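Local coordinates for periplasmic oligopeptide-binding protein (Burkholderia pseudomallei, PDB 3ZS6), which probably captures oligopeptides in the periplasm and hands them to an ABC transporter for uptake into the cell, at residues 276-288 with 463-475. Residues are numbered along the deposited sequence; the frame is centred on the assembly and turned at random.
Sequences KRVREALAMVLDR and AMNDYPMVPLFQY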
loop_
_atom_site.group_PDB
_atom_site.type_symbol
_atom_site.label_atom_id
_atom_site.label_comp_id
_atom_site.label_asym_id
_atom_site.label_seq_id
_atom_site.Cartn_x
_atom_site.Cartn_y
_atom_site.Cartn_z
ATOM N N LYS A 276 12.464 -9.521 21.745
ATOM C CA LYS A 276 11.399 -8.538 21.933
ATOM C C LYS A 276 11.817 -7.362 22.824
ATOM O O LYS A 276 11.376 -6.227 22.622
ATOM C CB LYS A 276 10.162 -9.251 22.501
ATOM C CG LYS A 276 9.147 -8.382 23.228
ATOM C CD LYS A 276 8.181 -9.270 24.017
ATOM C CE LYS A 276 7.030 -8.481 24.630
ATOM N NZ LYS A 276 7.481 -7.413 25.569
ATOM N N ARG A 277 12.668 -7.628 23.809
ATOM C CA ARG A 277 13.127 -6.574 24.710
ATOM C C ARG A 277 13.960 -5.518 23.979
ATOM O O ARG A 277 13.856 -4.325 24.269
ATOM C CB ARG A 277 13.906 -7.168 25.884
ATOM C CG ARG A 277 13.036 -8.002 26.832
ATOM C CD ARG A 277 13.896 -8.840 27.774
ATOM N NE ARG A 277 14.669 -9.833 27.032
ATOM C CZ ARG A 277 15.412 -10.778 27.598
ATOM N NH1 ARG A 277 15.478 -10.859 28.926
ATOM N NH2 ARG A 277 16.087 -11.638 26.838
ATOM N N VAL A 278 14.787 -5.955 23.036
ATOM C CA VAL A 278 15.568 -5.019 22.223
ATOM C C VAL A 278 14.652 -4.181 21.320
ATOM O O VAL A 278 14.794 -2.957 21.254
ATOM C CB VAL A 278 16.636 -5.749 21.362
ATOM C CG1 VAL A 278 17.361 -4.762 20.448
ATOM C CG2 VAL A 278 17.639 -6.488 22.257
ATOM N N ARG A 279 13.706 -4.837 20.642
ATOM C CA ARG A 279 12.786 -4.130 19.734
ATOM C C ARG A 279 11.976 -3.073 20.485
ATOM O O ARG A 279 11.823 -1.936 20.028
ATOM C CB ARG A 279 11.842 -5.115 19.012
ATOM C CG ARG A 279 12.567 -6.222 18.224
ATOM C CD ARG A 279 11.647 -6.947 17.219
ATOM N NE ARG A 279 10.560 -7.676 17.870
ATOM C CZ ARG A 279 10.601 -8.968 18.194
ATOM N NH1 ARG A 279 11.681 -9.702 17.922
ATOM N NH2 ARG A 279 9.553 -9.528 18.788
ATOM N N GLU A 280 11.471 -3.466 21.647
ATOM C CA GLU A 280 10.693 -2.597 22.512
ATOM C C GLU A 280 11.503 -1.382 22.972
ATOM O O GLU A 280 11.016 -0.248 22.942
ATOM C CB GLU A 280 10.228 -3.401 23.727
ATOM C CG GLU A 280 9.299 -2.661 24.661
ATOM C CD GLU A 280 8.840 -3.537 25.818
ATOM O OE1 GLU A 280 9.225 -4.728 25.859
ATOM O OE2 GLU A 280 8.088 -3.038 26.676
ATOM N N ALA A 281 12.738 -1.621 23.404
ATOM C CA ALA A 281 13.616 -0.528 23.820
ATOM C C ALA A 281 13.798 0.504 22.703
ATOM O O ALA A 281 13.732 1.710 22.939
ATOM C CB ALA A 281 14.967 -1.072 24.250
ATOM N N LEU A 282 14.043 0.024 21.488
ATOM C CA LEU A 282 14.251 0.915 20.355
ATOM C C LEU A 282 13.000 1.747 20.099
ATOM O O LEU A 282 13.083 2.940 19.793
ATOM C CB LEU A 282 14.630 0.120 19.101
ATOM C CG LEU A 282 15.975 -0.622 19.113
ATOM C CD1 LEU A 282 16.127 -1.487 17.860
ATOM C CD2 LEU A 282 17.144 0.356 19.230
ATOM N N ALA A 283 11.840 1.117 20.250
ATOM C CA ALA A 283 10.568 1.792 20.011
ATOM C C ALA A 283 10.248 2.881 21.034
ATOM O O ALA A 283 9.783 3.964 20.676
ATOM C CB ALA A 283 9.431 0.775 19.958
ATOM N N MET A 284 10.485 2.592 22.306
ATOM C CA MET A 284 9.976 3.449 23.371
ATOM C C MET A 284 10.798 4.715 23.575
ATOM O O MET A 284 10.335 5.665 24.195
ATOM C CB MET A 284 9.852 2.670 24.690
ATOM C CG MET A 284 11.167 2.315 25.342
ATOM S SD MET A 284 10.933 1.229 26.770
ATOM C CE MET A 284 9.687 2.122 27.692
ATOM N N VAL A 285 12.012 4.739 23.043
ATOM C CA VAL A 285 12.869 5.911 23.211
ATOM C C VAL A 285 12.619 7.036 22.182
ATOM O O VAL A 285 12.904 8.206 22.452
ATOM C CB VAL A 285 14.351 5.492 23.229
ATOM C CG1 VAL A 285 15.241 6.630 22.809
ATOM C CG2 VAL A 285 14.730 4.967 24.625
ATOM N N LEU A 286 12.075 6.688 21.016
ATOM C CA LEU A 286 11.817 7.682 19.971
ATOM C C LEU A 286 10.685 8.647 20.347
ATOM O O LEU A 286 9.584 8.224 20.690
ATOM C CB LEU A 286 11.483 7.004 18.636
ATOM C CG LEU A 286 12.457 5.983 18.047
ATOM C CD1 LEU A 286 11.789 5.247 16.882
ATOM C CD2 LEU A 286 13.768 6.630 17.605
ATOM N N ASP A 287 10.963 9.943 20.259
ATOM C CA ASP A 287 9.978 10.972 20.585
ATOM C C ASP A 287 9.172 11.342 19.334
ATOM O O ASP A 287 9.609 12.167 18.525
ATOM C CB ASP A 287 10.696 12.203 21.142
ATOM C CG ASP A 287 9.758 13.159 21.855
ATOM O OD1 ASP A 287 8.574 13.247 21.462
ATOM O OD2 ASP A 287 10.218 13.829 22.808
ATOM N N ARG A 288 7.999 10.728 19.185
ATOM C CA ARG A 288 7.175 10.900 17.990
ATOM C C ARG A 288 6.468 12.256 17.980
ATOM O O ARG A 288 5.995 12.721 16.937
ATOM C CB ARG A 288 6.153 9.766 17.886
ATOM C CG ARG A 288 6.772 8.364 17.792
ATOM C CD ARG A 288 5.750 7.299 18.202
ATOM N NE ARG A 288 6.298 5.953 18.115
ATOM C CZ ARG A 288 7.238 5.478 18.931
ATOM N NH1 ARG A 288 7.752 6.254 19.889
ATOM N NH2 ARG A 288 7.684 4.232 18.777
ATOM N N ALA A 463 -0.203 -8.423 19.316
ATOM C CA ALA A 463 0.931 -8.324 18.400
ATOM C C ALA A 463 1.844 -7.132 18.707
ATOM O O ALA A 463 3.064 -7.267 18.690
ATOM C CB ALA A 463 0.449 -8.257 16.965
ATOM N N MET A 464 1.261 -5.960 18.956
ATOM C CA MET A 464 2.075 -4.753 19.139
ATOM C C MET A 464 2.876 -4.790 20.448
ATOM O O MET A 464 3.923 -4.150 20.559
ATOM C CB MET A 464 1.223 -3.480 19.061
ATOM C CG MET A 464 0.616 -3.200 17.690
ATOM S SD MET A 464 1.821 -3.050 16.353
ATOM C CE MET A 464 1.821 -4.719 15.701
ATOM N N ASN A 465 2.382 -5.532 21.436
ATOM C CA ASN A 465 3.138 -5.731 22.670
ATOM C C ASN A 465 4.429 -6.501 22.417
ATOM O O ASN A 465 5.336 -6.507 23.249
ATOM C CB ASN A 465 2.287 -6.422 23.734
ATOM C CG ASN A 465 1.319 -5.470 24.411
ATOM O OD1 ASN A 465 1.705 -4.388 24.860
ATOM N ND2 ASN A 465 0.054 -5.860 24.479
ATOM N N ASP A 466 4.514 -7.134 21.250
ATOM C CA ASP A 466 5.740 -7.807 20.826
ATOM C C ASP A 466 6.666 -6.888 20.015
ATOM O O ASP A 466 7.800 -7.249 19.717
ATOM C CB ASP A 466 5.405 -9.076 20.028
ATOM C CG ASP A 466 4.914 -10.225 20.919
ATOM O OD1 ASP A 466 5.079 -10.141 22.156
ATOM O OD2 ASP A 466 4.373 -11.214 20.383
ATOM N N TYR A 467 6.178 -5.698 19.664
ATOM C CA TYR A 467 6.966 -4.729 18.881
ATOM C C TYR A 467 7.697 -5.354 17.695
ATOM O O TYR A 467 8.902 -5.178 17.533
ATOM C CB TYR A 467 7.929 -3.960 19.799
ATOM C CG TYR A 467 7.166 -3.248 20.883
ATOM C CD1 TYR A 467 6.621 -2.000 20.653
ATOM C CD2 TYR A 467 6.920 -3.862 22.110
ATOM C CE1 TYR A 467 5.884 -1.357 21.619
ATOM C CE2 TYR A 467 6.188 -3.222 23.090
ATOM C CZ TYR A 467 5.674 -1.966 22.835
ATOM O OH TYR A 467 4.938 -1.306 23.789
ATOM N N PRO A 468 6.957 -6.091 16.854
ATOM C CA PRO A 468 7.539 -6.713 15.661
ATOM C C PRO A 468 8.101 -5.683 14.682
ATOM O O PRO A 468 8.996 -6.020 13.903
ATOM C CB PRO A 468 6.355 -7.471 15.041
ATOM C CG PRO A 468 5.123 -6.793 15.600
ATOM C CD PRO A 468 5.523 -6.402 17.001
ATOM N N MET A 469 7.574 -4.461 14.717
ATOM C CA MET A 469 8.138 -3.338 13.970
ATOM C C MET A 469 7.965 -2.072 14.808
ATOM O O MET A 469 7.467 -2.138 15.929
ATOM C CB MET A 469 7.461 -3.172 12.600
ATOM C CG MET A 469 5.934 -3.057 12.655
ATOM S SD MET A 469 5.072 -4.642 12.436
ATOM C CE MET A 469 5.221 -4.869 10.651
ATOM N N VAL A 470 8.366 -0.921 14.273
ATOM C CA VAL A 470 8.291 0.323 15.035
ATOM C C VAL A 470 7.452 1.384 14.341
ATOM O O VAL A 470 7.969 2.163 13.529
ATOM C CB VAL A 470 9.693 0.918 15.295
ATOM C CG1 VAL A 470 9.588 2.176 16.144
ATOM C CG2 VAL A 470 10.613 -0.124 15.949
ATOM N N PRO A 471 6.151 1.423 14.661
ATOM C CA PRO A 471 5.272 2.457 14.113
ATOM C C PRO A 471 5.720 3.838 14.560
ATOM O O PRO A 471 6.106 4.003 15.719
ATOM C CB PRO A 471 3.912 2.118 14.735
ATOM C CG PRO A 471 3.988 0.633 14.979
ATOM C CD PRO A 471 5.406 0.414 15.437
ATOM N N LEU A 472 5.652 4.814 13.655
ATOM C CA LEU A 472 6.094 6.171 13.951
ATOM C C LEU A 472 4.950 7.187 13.906
ATOM O O LEU A 472 4.742 7.931 14.861
ATOM C CB LEU A 472 7.210 6.604 12.986
ATOM C CG LEU A 472 8.526 5.832 13.121
ATOM C CD1 LEU A 472 9.548 6.299 12.089
ATOM C CD2 LEU A 472 9.077 5.967 14.547
ATOM N N PHE A 473 4.226 7.234 12.790
ATOM C CA PHE A 473 3.104 8.153 12.677
ATOM C C PHE A 473 2.161 7.779 11.547
ATOM O O PHE A 473 2.476 6.936 10.698
ATOM C CB PHE A 473 3.594 9.601 12.503
ATOM C CG PHE A 473 4.551 9.781 11.366
ATOM C CD1 PHE A 473 4.081 9.895 10.067
ATOM C CD2 PHE A 473 5.925 9.832 11.594
ATOM C CE1 PHE A 473 4.960 10.057 9.004
ATOM C CE2 PHE A 473 6.811 9.996 10.534
ATOM C CZ PHE A 473 6.327 10.102 9.234
ATOM N N GLN A 474 0.992 8.409 11.551
ATOM C CA GLN A 474 0.027 8.232 10.483
ATOM C C GLN A 474 0.390 9.162 9.338
ATOM O O GLN A 474 0.630 10.348 9.558
ATOM C CB GLN A 474 -1.384 8.553 10.989
ATOM C CG GLN A 474 -2.482 8.341 9.943
ATOM C CD GLN A 474 -3.866 8.533 10.533
ATOM O OE1 GLN A 474 -4.010 8.786 11.730
ATOM N NE2 GLN A 474 -4.892 8.409 9.696
ATOM N N TYR A 475 0.443 8.624 8.121
ATOM C CA TYR A 475 0.728 9.437 6.934
ATOM C C TYR A 475 -0.237 10.608 6.784
ATOM O O TYR A 475 -1.433 10.479 7.041
ATOM C CB TYR A 475 0.639 8.603 5.652
ATOM C CG TYR A 475 1.905 7.873 5.270
ATOM C CD1 TYR A 475 2.146 6.582 5.723
ATOM C CD2 TYR A 475 2.849 8.464 4.434
ATOM C CE1 TYR A 475 3.293 5.894 5.359
ATOM C CE2 TYR A 475 4.004 7.787 4.069
ATOM C CZ TYR A 475 4.220 6.502 4.537
ATOM O OH TYR A 475 5.361 5.820 4.181
#
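Lys276 lies across Asp466 at about a right angle, its CD and CE carbons beside the carboxylate, whose OD2 is hydrogen-bonded to Tyr431 OH, while its NZ turns back to a salt bridge with Glu280 on the next helical turn. The carbonyl of Asp466 points to Arg279, whose NH2 donates to Asp466 O at 3.0 Å, close to the guanidinium plane. Arg279 NE makes weak bonds to both Tyr467 O and Asp466 O, so two successive carbonyls of the turn sit along one edge of the guanidinium; its NH1 is taken by Leu273 O.

Tyr467, at positive phi just past helix 449-464, sends its side chain towards helix 276-285, its hydroxyl bonded to Trp322 NE1. Glu280 CG, set anti to the backbone N (chi1 -175°), comes within 3.5 Å of Tyr467 CE2, the carboxylate and ring planes nearly parallel, 13° apart. Ala283 CB meets CD1, on the other side of the same Tyr467 ring, at 4.0 Å, and Met464 O sits over one ring face. Val470 then points CG1 into the junction of Ala283 and Leu286, 3.8 Å from Leu286 CD1. Pro471 O receives Arg288 NE at 3.1 Å; NH1 and NH2 both donate to Ala283 O, tying helix to strand. Leu472 CD2 closes the row against Leu286 CD1 at 3.7 Å.

Strand 470-480 runs on to Tyr475, which packs on an apolar side chain of the bound peptide. It pairs antiparallel with strand 260-266, with a classic bulge where Leu472 and Phe473 face Tyr262, while Met284 touches Tyr333 of helix 327-340 and Leu286 touches Trp372 of helix 359-376.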